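Local coordinates for protein pyocin-S2 (Pseudomonas aeruginosa, PDB 5ODW) that kills sensitive bacterial cells by breaking down their chromosomal DNA and blocking lipid synthesis, the present chain being its N-terminal piece without the nuclease domain, at residues K63-L68 against S168-K173; R55-T60 against R158-L163. All coordinates share one frame; numbering follows the deposited sequence.

Interaction 1: residues K63-L68 against S168-K173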
loop_
_atom_site.group_PDB
_atom_site.type_symbol
_atom_site.label_atom_id
_atom_site.label_comp_id
_atom_site.label_asym_id
_atom_site.label_seq_id
_atom_site.Cartn_x
_atom_site.Cartn_y
_atom_site.Cartn_z
ATOM N N LYS C 63 1.508 -43.698 -0.186
ATOM C CA LYS C 63 2.294 -44.926 -0.023
ATOM C C LYS C 63 1.726 -45.808 1.091
ATOM O O LYS C 63 2.071 -46.988 1.179
ATOM C CB LYS C 63 3.792 -44.618 0.150
ATOM C CG LYS C 63 4.352 -43.870 -1.074
ATOM C CD LYS C 63 5.712 -43.214 -0.844
ATOM C CE LYS C 63 6.839 -44.018 -1.447
ATOM N NZ LYS C 63 6.664 -44.240 -2.913
ATOM N N SER C 64 0.808 -45.248 1.898
ATOM C CA SER C 64 0.087 -45.985 2.921
ATOM C C SER C 64 -1.160 -46.595 2.304
ATOM O O SER C 64 -1.562 -47.687 2.698
ATOM C CB SER C 64 -0.273 -45.091 4.095
ATOM O OG SER C 64 0.867 -44.883 4.912
ATOM N N HIS C 65 -1.761 -45.908 1.330
ATOM C CA HIS C 65 -2.932 -46.408 0.615
ATOM C C HIS C 65 -2.554 -47.578 -0.338
ATOM O O HIS C 65 -3.248 -48.587 -0.362
ATOM C CB HIS C 65 -3.650 -45.244 -0.128
ATOM C CG HIS C 65 -4.611 -45.656 -1.216
ATOM N ND1 HIS C 65 -5.796 -46.332 -0.941
ATOM C CD2 HIS C 65 -4.534 -45.446 -2.548
ATOM C CE1 HIS C 65 -6.377 -46.525 -2.111
ATOM N NE2 HIS C 65 -5.659 -46.007 -3.106
ATOM N N SER C 66 -1.495 -47.408 -1.164
ATOM C CA SER C 66 -1.058 -48.412 -2.144
ATOM C C SER C 66 -0.410 -49.646 -1.516
ATOM O O SER C 66 -0.463 -50.714 -2.124
ATOM C CB SER C 66 -0.153 -47.798 -3.210
ATOM O OG SER C 66 0.705 -46.807 -2.669
ATOM N N GLU C 67 0.186 -49.515 -0.310
ATOM C CA GLU C 67 0.786 -50.646 0.412
ATOM C C GLU C 67 -0.328 -51.620 0.864
ATOM O O GLU C 67 -0.130 -52.839 0.926
ATOM C CB GLU C 67 1.608 -50.141 1.623
ATOM C CG GLU C 67 2.348 -51.220 2.423
ATOM C CD GLU C 67 3.214 -50.801 3.599
ATOM O OE1 GLU C 67 3.274 -49.588 3.910
ATOM O OE2 GLU C 67 3.845 -51.698 4.209
ATOM N N LEU C 68 -1.506 -51.037 1.156
ATOM C CA LEU C 68 -2.721 -51.668 1.648
ATOM C C LEU C 68 -3.562 -52.278 0.513
ATOM O O LEU C 68 -4.064 -53.391 0.678
ATOM C CB LEU C 68 -3.490 -50.632 2.474
ATOM C CG LEU C 68 -4.729 -51.062 3.219
ATOM C CD1 LEU C 68 -4.415 -52.052 4.337
ATOM C CD2 LEU C 68 -5.435 -49.853 3.773
ATOM N N SER C 168 -9.848 -44.192 2.329
ATOM C CA SER C 168 -10.561 -45.150 3.189
ATOM C C SER C 168 -11.781 -45.670 2.440
ATOM O O SER C 168 -12.053 -46.862 2.499
ATOM C CB SER C 168 -10.968 -44.524 4.517
ATOM O OG SER C 168 -9.824 -44.379 5.340
ATOM N N ALA C 169 -12.458 -44.801 1.672
ATOM C CA ALA C 169 -13.611 -45.170 0.855
ATOM C C ALA C 169 -13.211 -46.091 -0.287
ATOM O O ALA C 169 -14.000 -46.946 -0.659
ATOM C CB ALA C 169 -14.288 -43.925 0.303
ATOM N N ASP C 170 -12.005 -45.931 -0.842
ATOM C CA ASP C 170 -11.532 -46.804 -1.916
ATOM C C ASP C 170 -11.334 -48.244 -1.370
ATOM O O ASP C 170 -11.847 -49.210 -1.944
ATOM C CB ASP C 170 -10.237 -46.238 -2.556
ATOM C CG ASP C 170 -9.810 -46.949 -3.841
ATOM O OD1 ASP C 170 -10.629 -47.008 -4.795
ATOM O OD2 ASP C 170 -8.653 -47.428 -3.902
ATOM N N ILE C 171 -10.633 -48.348 -0.230
ATOM C CA ILE C 171 -10.337 -49.576 0.503
ATOM C C ILE C 171 -11.647 -50.285 0.937
ATOM O O ILE C 171 -11.856 -51.437 0.556
ATOM C CB ILE C 171 -9.356 -49.275 1.690
ATOM C CG1 ILE C 171 -7.977 -48.714 1.212
ATOM C CG2 ILE C 171 -9.182 -50.476 2.620
ATOM C CD1 ILE C 171 -7.175 -49.535 0.142
ATOM N N TYR C 172 -12.532 -49.582 1.690
ATOM C CA TYR C 172 -13.835 -50.088 2.157
ATOM C C TYR C 172 -14.675 -50.683 1.007
ATOM O O TYR C 172 -15.198 -51.783 1.177
ATOM C CB TYR C 172 -14.652 -48.987 2.864
ATOM C CG TYR C 172 -14.187 -48.546 4.242
ATOM C CD1 TYR C 172 -13.907 -49.480 5.239
ATOM C CD2 TYR C 172 -14.215 -47.202 4.608
ATOM C CE1 TYR C 172 -13.560 -49.081 6.531
ATOM C CE2 TYR C 172 -13.865 -46.789 5.892
ATOM C CZ TYR C 172 -13.536 -47.730 6.851
ATOM O OH TYR C 172 -13.217 -47.318 8.124
ATOM N N LYS C 173 -14.779 -49.974 -0.161
ATOM C CA LYS C 173 -15.503 -50.412 -1.373
ATOM C C LYS C 173 -14.972 -51.766 -1.864
ATOM O O LYS C 173 -15.767 -52.633 -2.232
ATOM C CB LYS C 173 -15.345 -49.376 -2.514
ATOM C CG LYS C 173 -16.615 -48.618 -2.918
ATOM C CD LYS C 173 -16.324 -47.643 -4.076
ATOM C CE LYS C 173 -17.353 -46.545 -4.283
ATOM N NZ LYS C 173 -16.761 -45.339 -4.931
#
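His65 reaches across from helix 47-70 to meet Asp170 and Ile171 on helix 153-204, the two short segments running nearly parallel with their axes 10.7 Å apart. CB of His65 leaves its helix at a slant to the partner, and the anti placement of CG relative to the backbone N (chi1 163°) swings the ring across. Beyond CB and CG the ring splits its contacts. ND1 lies 3.7 Å from Ile171 CD1 and also borders CG1 of that side chain. CE1, the next atom round the ring, comes 3.0 Å from Asp170 OD2. NE2 of His65 is 3.4 Å from Asp170 OD2, at an angle too poor for a hydrogen bond. This carboxylate oxygen sits at the ring edge, in the ring plane, although the carboxylate itself is turned 57° from that plane. The ring also stacks on Tyr167, one turn before Ile171. Leu68 CD2 also packs against Ile171, 3.8 Å from CG1 and close to CG2, so Ile171 touches both the histidine and the leucine of helix 47-70; Leu72 adds to its apolar surroundings. The contact is thus a small apolar patch bordered by a polar pair. A carboxylate this near would probably stabilise a protonated imidazole, but the attraction would be electrostatic, without a directed hydrogen bond between the two residues.

Interaction 2: residues R55-T60 against R158-L163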
loop_
_atom_site.group_PDB
_atom_site.type_symbol
_atom_site.label_atom_id
_atom_site.label_comp_id
_atom_site.label_asym_id
_atom_site.label_seq_id
_atom_site.Cartn_x
_atom_site.Cartn_y
_atom_site.Cartn_z
ATOM N N ARG C 55 3.830 -31.917 -0.068
ATOM C CA ARG C 55 4.567 -32.974 -0.756
ATOM C C ARG C 55 5.045 -34.063 0.243
ATOM O O ARG C 55 4.924 -35.255 -0.068
ATOM C CB ARG C 55 5.720 -32.371 -1.591
ATOM C CG ARG C 55 5.240 -31.654 -2.857
ATOM C CD ARG C 55 6.349 -30.935 -3.591
ATOM N NE ARG C 55 6.471 -29.546 -3.139
ATOM C CZ ARG C 55 7.290 -28.645 -3.676
ATOM N NH1 ARG C 55 8.057 -28.967 -4.712
ATOM N NH2 ARG C 55 7.351 -27.415 -3.180
ATOM N N LYS C 56 5.491 -33.651 1.474
ATOM C CA LYS C 56 5.930 -34.548 2.566
ATOM C C LYS C 56 4.790 -35.448 3.047
ATOM O O LYS C 56 4.942 -36.677 3.100
ATOM C CB LYS C 56 6.507 -33.765 3.759
ATOM C CG LYS C 56 7.935 -33.282 3.537
ATOM C CD LYS C 56 8.597 -32.856 4.838
ATOM C CE LYS C 56 9.565 -31.721 4.609
ATOM N NZ LYS C 56 10.002 -31.092 5.887
ATOM N N LEU C 57 3.641 -34.837 3.382
ATOM C CA LEU C 57 2.484 -35.580 3.892
ATOM C C LEU C 57 1.760 -36.408 2.833
ATOM O O LEU C 57 1.339 -37.532 3.134
ATOM C CB LEU C 57 1.511 -34.645 4.609
ATOM C CG LEU C 57 1.900 -34.259 6.027
ATOM C CD1 LEU C 57 1.355 -32.905 6.372
ATOM C CD2 LEU C 57 1.441 -35.297 7.030
ATOM N N ARG C 58 1.606 -35.858 1.610
ATOM C CA ARG C 58 0.936 -36.524 0.490
ATOM C C ARG C 58 1.596 -37.847 0.160
ATOM O O ARG C 58 0.865 -38.819 0.012
ATOM C CB ARG C 58 0.806 -35.607 -0.750
ATOM C CG ARG C 58 0.078 -36.213 -1.967
ATOM C CD ARG C 58 -1.443 -36.278 -1.854
ATOM N NE ARG C 58 -2.023 -37.150 -2.878
ATOM C CZ ARG C 58 -2.836 -36.754 -3.854
ATOM N NH1 ARG C 58 -3.184 -35.478 -3.963
ATOM N NH2 ARG C 58 -3.311 -37.634 -4.726
ATOM N N SER C 59 2.943 -37.928 0.103
ATOM C CA SER C 59 3.640 -39.202 -0.173
ATOM C C SER C 59 3.364 -40.312 0.892
ATOM O O SER C 59 2.978 -41.425 0.515
ATOM C CB SER C 59 5.135 -38.982 -0.371
ATOM O OG SER C 59 5.635 -38.071 0.591
ATOM N N THR C 60 3.470 -39.968 2.205
ATOM C CA THR C 60 3.214 -40.859 3.352
ATOM C C THR C 60 1.781 -41.367 3.449
ATOM O O THR C 60 1.546 -42.395 4.085
ATOM C CB THR C 60 3.613 -40.203 4.663
ATOM O OG1 THR C 60 3.218 -38.841 4.610
ATOM C CG2 THR C 60 5.106 -40.295 4.933
ATOM N N ARG C 158 -6.985 -30.017 6.378
ATOM C CA ARG C 158 -8.242 -30.323 5.694
ATOM C C ARG C 158 -8.027 -31.234 4.484
ATOM O O ARG C 158 -8.732 -32.228 4.366
ATOM C CB ARG C 158 -9.023 -29.043 5.330
ATOM C CG ARG C 158 -10.447 -29.319 4.833
ATOM C CD ARG C 158 -11.545 -28.960 5.827
ATOM N NE ARG C 158 -12.837 -28.774 5.146
ATOM C CZ ARG C 158 -13.840 -29.645 5.174
ATOM N NH1 ARG C 158 -13.739 -30.761 5.888
ATOM N NH2 ARG C 158 -14.960 -29.400 4.504
ATOM N N HIS C 159 -7.056 -30.906 3.599
ATOM C CA HIS C 159 -6.760 -31.707 2.401
ATOM C C HIS C 159 -6.339 -33.132 2.754
ATOM O O HIS C 159 -6.737 -34.061 2.058
ATOM C CB HIS C 159 -5.701 -31.041 1.503
ATOM C CG HIS C 159 -6.241 -30.011 0.558
ATOM N ND1 HIS C 159 -6.277 -30.233 -0.808
ATOM C CD2 HIS C 159 -6.681 -28.757 0.801
ATOM C CE1 HIS C 159 -6.765 -29.124 -1.343
ATOM N NE2 HIS C 159 -7.018 -28.210 -0.417
ATOM N N MET C 160 -5.558 -33.305 3.841
ATOM C CA MET C 160 -5.076 -34.625 4.270
ATOM C C MET C 160 -6.199 -35.445 4.929
ATOM O O MET C 160 -6.378 -36.605 4.562
ATOM C CB MET C 160 -3.790 -34.541 5.127
ATOM C CG MET C 160 -2.549 -33.889 4.424
ATOM S SD MET C 160 -1.919 -34.482 2.811
ATOM C CE MET C 160 -2.827 -33.510 1.703
ATOM N N SER C 161 -7.001 -34.838 5.836
ATOM C CA SER C 161 -8.174 -35.489 6.456
ATOM C C SER C 161 -9.182 -35.953 5.388
ATOM O O SER C 161 -9.699 -37.063 5.482
ATOM C CB SER C 161 -8.862 -34.563 7.460
ATOM O OG SER C 161 -8.005 -34.234 8.544
ATOM N N GLU C 162 -9.412 -35.117 4.356
ATOM C CA GLU C 162 -10.310 -35.359 3.218
ATOM C C GLU C 162 -9.782 -36.434 2.254
ATOM O O GLU C 162 -10.583 -37.064 1.567
ATOM C CB GLU C 162 -10.601 -34.044 2.460
ATOM C CG GLU C 162 -11.524 -33.074 3.188
ATOM C CD GLU C 162 -12.963 -33.520 3.388
ATOM O OE1 GLU C 162 -13.490 -34.266 2.529
ATOM O OE2 GLU C 162 -13.567 -33.106 4.404
ATOM N N LEU C 163 -8.450 -36.626 2.185
ATOM C CA LEU C 163 -7.792 -37.643 1.364
ATOM C C LEU C 163 -7.675 -38.935 2.153
ATOM O O LEU C 163 -7.611 -40.004 1.552
ATOM C CB LEU C 163 -6.407 -37.179 0.892
ATOM C CG LEU C 163 -6.385 -35.978 -0.056
ATOM C CD1 LEU C 163 -4.982 -35.538 -0.323
ATOM C CD2 LEU C 163 -7.039 -36.303 -1.375
#
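Met160 carries the largest share of the buried surface, projecting from helix 153-204 towards Leu57 and Arg58 of helix 47-70. Its chain folds at chi2 (-54°) and again at chi3, which brings SD to 3.9 Å from Leu57 CB and 4.0 Å from the backbone N of Arg58. The sulfur therefore lies against the surface of the helix itself, and Met160 CG touches Leu57 CB as well. Tyr26 of strand 24-26 packs on both Leu57 and Met160.

Arg58 has the next largest buried surface. Its aliphatic part crosses Leu163 at about a right angle, with CD 3.9 Å from Leu163 CD1 and NH1 of the same arginine only slightly farther from that methyl, which lies oblique to the guanidinium. The charged end is held by other residues: NE forms a salt bridge with Asp62, and NH1 bonds to Tyr54 OH and to the carbonyl of Pro134. On helix 153-204, Arg158 NH2 bonds to the backbone of the other protein in the assembly.

No hydrogen bond joins the two segments. Bridged chiefly by Met160 and the aliphatic part of Arg58, they show near-parallel helix packing (8°, axes 10.8 Å apart), with helix 133-148 alongside Leu163, in an elongated helical domain.

Overall arrangement
Interactions 1 and 2 are successive contacts along one helix pair, helix 47-70 beside helix 153-204, with centres about 13 Å apart. Both helices run the same way: 55-60 precedes 63-68 just as 158-163 precedes 168-173. The centre of interaction 1 lies about 6 Å from the centre of the chain, that of interaction 2 about 15 Å. The N-terminal region touches the pair at both levels, through Tyr26 at interaction 2 and Ile23 at interaction 1. The nuclease domain is absent from this fragment. Through Arg158 the segments of interaction 2 reach the other protein chain, whereas those of interaction 1 do not, consistent with a receptor-binding N-terminal part.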